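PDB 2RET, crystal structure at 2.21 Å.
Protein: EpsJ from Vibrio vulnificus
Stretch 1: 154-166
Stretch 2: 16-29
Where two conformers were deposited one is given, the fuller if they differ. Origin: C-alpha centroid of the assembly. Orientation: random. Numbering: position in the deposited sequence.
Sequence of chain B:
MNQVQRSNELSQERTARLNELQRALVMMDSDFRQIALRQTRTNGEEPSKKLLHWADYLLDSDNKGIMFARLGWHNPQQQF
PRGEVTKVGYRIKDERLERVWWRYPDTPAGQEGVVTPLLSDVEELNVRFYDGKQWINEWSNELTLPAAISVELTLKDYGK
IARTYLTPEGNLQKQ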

# COMPACT_ATOMS: atom_id res chain seq x y z
N THR B 154 10.85 26.00 -24.28
CA THR B 154 11.05 26.65 -25.56
C THR B 154 12.52 26.40 -25.91
O THR B 154 13.45 26.94 -25.27
CB THR B 154 10.73 28.15 -25.48
OG1 THR B 154 9.39 28.32 -24.98
CG2 THR B 154 10.92 28.90 -26.90
N LEU B 155 12.71 25.52 -26.90
CA LEU B 155 13.99 25.21 -27.46
C LEU B 155 14.29 26.13 -28.65
O LEU B 155 13.42 26.47 -29.44
CB LEU B 155 14.06 23.75 -27.88
CG LEU B 155 13.66 22.61 -26.94
CD1 LEU B 155 14.29 21.27 -27.39
CD2 LEU B 155 13.97 22.92 -25.49
N LYS B 156 15.55 26.51 -28.77
CA LYS B 156 16.05 27.35 -29.84
C LYS B 156 15.79 26.75 -31.22
O LYS B 156 15.43 27.45 -32.16
CB LYS B 156 17.56 27.55 -29.67
CG LYS B 156 17.93 28.61 -28.61
CD LYS B 156 19.06 29.57 -29.15
CE LYS B 156 18.90 31.04 -28.67
NZ LYS B 156 19.77 32.03 -29.49
N ASP B 157 15.98 25.45 -31.30
CA ASP B 157 15.84 24.70 -32.53
C ASP B 157 14.41 24.16 -32.72
O ASP B 157 13.77 24.41 -33.73
CB ASP B 157 16.89 23.58 -32.62
CG ASP B 157 17.08 22.79 -31.31
OD1 ASP B 157 16.40 23.04 -30.29
OD2 ASP B 157 17.97 21.91 -31.28
N TYR B 158 13.88 23.46 -31.75
CA TYR B 158 12.58 22.79 -31.92
C TYR B 158 11.34 23.65 -31.59
O TYR B 158 10.23 23.29 -31.96
CB TYR B 158 12.59 21.48 -31.12
CG TYR B 158 13.49 20.45 -31.75
CD1 TYR B 158 13.15 19.88 -32.97
CD2 TYR B 158 14.67 20.03 -31.15
CE1 TYR B 158 13.95 18.94 -33.57
CE2 TYR B 158 15.50 19.07 -31.75
CZ TYR B 158 15.12 18.53 -32.96
OH TYR B 158 15.91 17.56 -33.60
N GLY B 159 11.56 24.80 -30.94
CA GLY B 159 10.47 25.65 -30.44
C GLY B 159 9.86 25.09 -29.15
O GLY B 159 10.53 24.42 -28.36
N LYS B 160 8.57 25.33 -28.98
CA LYS B 160 7.85 24.85 -27.79
C LYS B 160 7.52 23.36 -27.80
O LYS B 160 6.96 22.82 -28.75
CB LYS B 160 6.57 25.66 -27.60
CG LYS B 160 6.82 27.14 -27.36
CD LYS B 160 5.53 27.91 -27.15
CE LYS B 160 5.80 29.42 -27.14
NZ LYS B 160 6.63 29.79 -25.94
N ILE B 161 7.89 22.69 -26.71
CA ILE B 161 7.43 21.32 -26.43
C ILE B 161 6.92 21.31 -24.97
O ILE B 161 7.46 22.02 -24.13
CB ILE B 161 8.55 20.27 -26.67
CG1 ILE B 161 9.73 20.47 -25.69
CG2 ILE B 161 9.11 20.39 -28.06
CD1 ILE B 161 10.73 19.29 -25.59
N ALA B 162 5.94 20.48 -24.67
CA ALA B 162 5.29 20.45 -23.38
C ALA B 162 5.00 19.02 -22.92
O ALA B 162 4.70 18.16 -23.76
CB ALA B 162 3.99 21.25 -23.43
N ARG B 163 5.14 18.80 -21.62
CA ARG B 163 4.71 17.55 -20.97
C ARG B 163 3.74 17.82 -19.80
O ARG B 163 3.97 18.67 -18.99
CB ARG B 163 5.91 16.70 -20.51
CG ARG B 163 6.61 15.92 -21.64
CD ARG B 163 5.82 14.70 -22.16
NE ARG B 163 5.77 13.66 -21.12
CZ ARG B 163 4.73 13.36 -20.36
NH1 ARG B 163 4.88 12.42 -19.42
NH2 ARG B 163 3.55 13.94 -20.52
N THR B 164 2.65 17.06 -19.76
CA THR B 164 1.63 17.11 -18.74
C THR B 164 1.76 15.92 -17.81
O THR B 164 1.78 14.79 -18.27
CB THR B 164 0.22 17.00 -19.39
OG1 THR B 164 0.04 18.10 -20.29
CG2 THR B 164 -0.88 17.02 -18.32
N TYR B 165 1.75 16.18 -16.51
CA TYR B 165 1.97 15.16 -15.50
C TYR B 165 0.88 15.25 -14.45
O TYR B 165 0.49 16.36 -14.06
CB TYR B 165 3.31 15.41 -14.80
CG TYR B 165 4.51 15.52 -15.68
CD1 TYR B 165 5.19 14.38 -16.11
CD2 TYR B 165 5.01 16.76 -16.06
CE1 TYR B 165 6.30 14.47 -16.92
CE2 TYR B 165 6.12 16.87 -16.85
CZ TYR B 165 6.78 15.72 -17.26
OH TYR B 165 7.90 15.81 -18.04
N LEU B 166 0.37 14.10 -13.99
CA LEU B 166 -0.64 14.07 -12.93
C LEU B 166 0.03 13.94 -11.58
O LEU B 166 1.08 13.36 -11.49
CB LEU B 166 -1.64 12.94 -13.12
CG LEU B 166 -2.41 12.90 -14.44
CD1 LEU B 166 -3.58 11.91 -14.31
CD2 LEU B 166 -2.89 14.24 -14.90
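Stretch 2 (16-29) ARLNELQRALVMMD

Stretch 2 is one unbroken α-helix, its amide-to-carbonyl bonds running from Glu20 N to Ala16 O through to Asp29 N to Leu25 O, and it lies over the strand 159-166 in the same N-to-C direction. The axes cross at -23° and approach to 10.8 Å, a spacing that leaves room for a layer of side chains between the two backbones. Before this strand the chain turns at Lys156, Asp157 and Tyr158, with Leu155 N to Gly159 O at 2.8 Å and Gly159 N to Leu155 O at 2.9 Å closing the turn.

The strand sets the first rule: Ile161, Arg163 and Tyr165 point toward the helix, while Ala162 between them points away. The helix answers with Arg17, Leu21 and Met28 directed toward stretch 1; Leu18, Leu25 and Asp29 start sideways and bring their ends nearer.

Leu21 is the apolar hub. With chi1 t and chi2 p, it places CD1 3.9 Å from Ile161 CD1, while its CD2 lies 4.2 Å from Leu155 CD1 and 4.5 Å from Tyr158 CD2. Ile161 reaches it with chi1 p and chi2 t. Tyr158, chi1 m, slants across toward the N-terminal end of the helix, so that its CZ is 4.1 Å from Leu18 CD2, and Arg17 CG meets its ring edge at CE2, 4.0 Å away.

Charged pairs lie toward both ends of the contact. Arg17 is t, p, t along chi1 to chi3, which presents the guanidinium edge to the carboxylate of Asp157: NE to OD2 is 2.7 Å and NH2 to OD1 is 3.0 Å, a two-pronged salt bridge. Asp157, chi1 p, also accepts from the turn, Tyr158 N to Asp157 OD1 at 2.9 Å, so one carboxylate serves both helix and turn. One helical turn on, Glu20 OE1 takes Arg17 NH1 at 2.9 Å, helping to hold the arginine.

Arg163 instead folds, m through chi1, chi2 and chi3. Its CG rests 4.3 Å from Leu25 CD2, NH1 reaches Asp29 OD1 at 3.0 Å in a second salt bridge, and NH2 turns back to its own strand, 3.0 Å from Thr164 O. Asp29 has an off-well chi1 of -101°, and its OD1 also sits at the edge of the Tyr165 ring, 3.2 Å from CE1.

Tyr165, chi1 m, carries its hydroxyl to the helix: OH is 3.7 Å from CB of Met28, which is a selenomethionine. A water 2.8 Å from Tyr165 OH donates to Leu25 O at 2.7 Å, bridging strand side chain and helix backbone.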

# COMPACT_ATOMS: atom_id res chain seq x y z
N ALA B 16 22.91 13.56 -31.76
CA ALA B 16 23.37 13.93 -30.40
C ALA B 16 22.43 14.87 -29.66
O ALA B 16 22.26 14.78 -28.44
CB ALA B 16 24.79 14.52 -30.44
N ARG B 17 21.81 15.79 -30.40
CA ARG B 17 20.80 16.68 -29.86
C ARG B 17 19.51 15.94 -29.44
O ARG B 17 18.95 16.19 -28.35
CB ARG B 17 20.50 17.79 -30.87
CG ARG B 17 19.32 18.66 -30.55
CD ARG B 17 19.50 19.31 -29.20
NE ARG B 17 18.66 20.49 -29.03
CZ ARG B 17 18.64 21.21 -27.91
NH1 ARG B 17 19.38 20.85 -26.89
NH2 ARG B 17 17.89 22.29 -27.83
N LEU B 18 19.01 15.05 -30.30
CA LEU B 18 17.83 14.26 -29.96
C LEU B 18 18.08 13.32 -28.80
O LEU B 18 17.18 13.06 -28.03
CB LEU B 18 17.33 13.41 -31.15
CG LEU B 18 16.37 14.03 -32.15
CD1 LEU B 18 15.95 12.93 -33.14
CD2 LEU B 18 15.15 14.69 -31.51
N ASN B 19 19.29 12.77 -28.73
CA ASN B 19 19.75 11.96 -27.60
C ASN B 19 19.80 12.76 -26.28
O ASN B 19 19.40 12.28 -25.23
CB ASN B 19 21.14 11.40 -27.87
CG ASN B 19 21.15 10.20 -28.86
OD1 ASN B 19 20.11 9.60 -29.18
ND2 ASN B 19 22.34 9.87 -29.34
N GLU B 20 20.28 13.99 -26.36
CA GLU B 20 20.27 14.91 -25.24
C GLU B 20 18.87 15.16 -24.72
O GLU B 20 18.64 15.13 -23.50
CB GLU B 20 20.92 16.23 -25.65
CG GLU B 20 21.15 17.21 -24.49
CD GLU B 20 21.49 18.60 -24.98
OE1 GLU B 20 21.31 18.84 -26.18
OE2 GLU B 20 21.93 19.46 -24.18
N LEU B 21 17.95 15.40 -25.65
CA LEU B 21 16.56 15.66 -25.33
C LEU B 21 15.86 14.47 -24.73
O LEU B 21 15.13 14.59 -23.79
CB LEU B 21 15.82 16.07 -26.60
CG LEU B 21 14.36 16.49 -26.48
CD1 LEU B 21 14.13 17.43 -25.25
CD2 LEU B 21 13.89 17.14 -27.80
N GLN B 22 16.08 13.30 -25.29
CA GLN B 22 15.57 12.05 -24.70
C GLN B 22 16.02 11.92 -23.24
O GLN B 22 15.23 11.59 -22.39
CB GLN B 22 16.09 10.86 -25.53
CG GLN B 22 15.12 9.71 -25.78
CD GLN B 22 15.69 8.70 -26.82
OE1 GLN B 22 16.24 9.08 -27.87
NE2 GLN B 22 15.55 7.40 -26.52
N ARG B 23 17.31 12.16 -22.98
CA ARG B 23 17.84 12.15 -21.62
C ARG B 23 17.16 13.12 -20.68
O ARG B 23 16.83 12.76 -19.56
CB ARG B 23 19.35 12.39 -21.60
CG ARG B 23 20.13 11.15 -21.86
CD ARG B 23 21.57 11.30 -21.46
NE ARG B 23 22.17 12.42 -22.14
CZ ARG B 23 22.69 12.37 -23.37
NH1 ARG B 23 22.72 11.23 -24.08
NH2 ARG B 23 23.19 13.47 -23.89
N ALA B 24 16.98 14.35 -21.14
CA ALA B 24 16.26 15.39 -20.40
C ALA B 24 14.84 14.95 -20.04
O ALA B 24 14.41 15.14 -18.93
CB ALA B 24 16.24 16.71 -21.19
N LEU B 25 14.14 14.33 -20.99
CA LEU B 25 12.73 13.97 -20.80
C LEU B 25 12.60 12.84 -19.80
O LEU B 25 11.62 12.78 -19.05
CB LEU B 25 12.08 13.55 -22.13
CG LEU B 25 11.76 14.65 -23.17
CD1 LEU B 25 11.21 14.03 -24.42
CD2 LEU B 25 10.80 15.67 -22.63
N VAL B 26 13.55 11.91 -19.83
CA VAL B 26 13.57 10.81 -18.87
C VAL B 26 13.71 11.34 -17.46
O VAL B 26 12.98 10.95 -16.58
CB VAL B 26 14.68 9.74 -19.21
CG1 VAL B 26 14.94 8.76 -18.03
CG2 VAL B 26 14.30 8.99 -20.45
N MSE B 27 14.67 12.23 -17.26
CA MSE B 27 14.89 12.91 -15.97
C MSE B 27 13.67 13.67 -15.46
O MSE B 27 13.30 13.57 -14.29
CB MSE B 27 16.09 13.83 -16.09
CG MSE B 27 16.49 14.47 -14.76
SE MSE B 27 17.35 13.19 -13.52
CE MSE B 27 19.18 13.60 -14.20
N MSE B 28 13.05 14.43 -16.33
CA MSE B 28 11.83 15.18 -16.00
C MSE B 28 10.64 14.31 -15.72
O MSE B 28 9.82 14.65 -14.87
CB MSE B 28 11.47 16.12 -17.13
CG MSE B 28 12.55 17.12 -17.42
SE MSE B 28 12.07 18.27 -18.92
CE MSE B 28 10.26 18.83 -18.40
N ASP B 29 10.55 13.19 -16.42
CA ASP B 29 9.51 12.20 -16.16
C ASP B 29 9.71 11.66 -14.77
O ASP B 29 8.74 11.50 -14.01
CB ASP B 29 9.55 11.03 -17.16
CG ASP B 29 8.49 11.12 -18.26
OD1 ASP B 29 7.47 11.77 -18.08
OD2 ASP B 29 8.63 10.45 -19.31
O HOH W 1 9.34 14.03 -19.66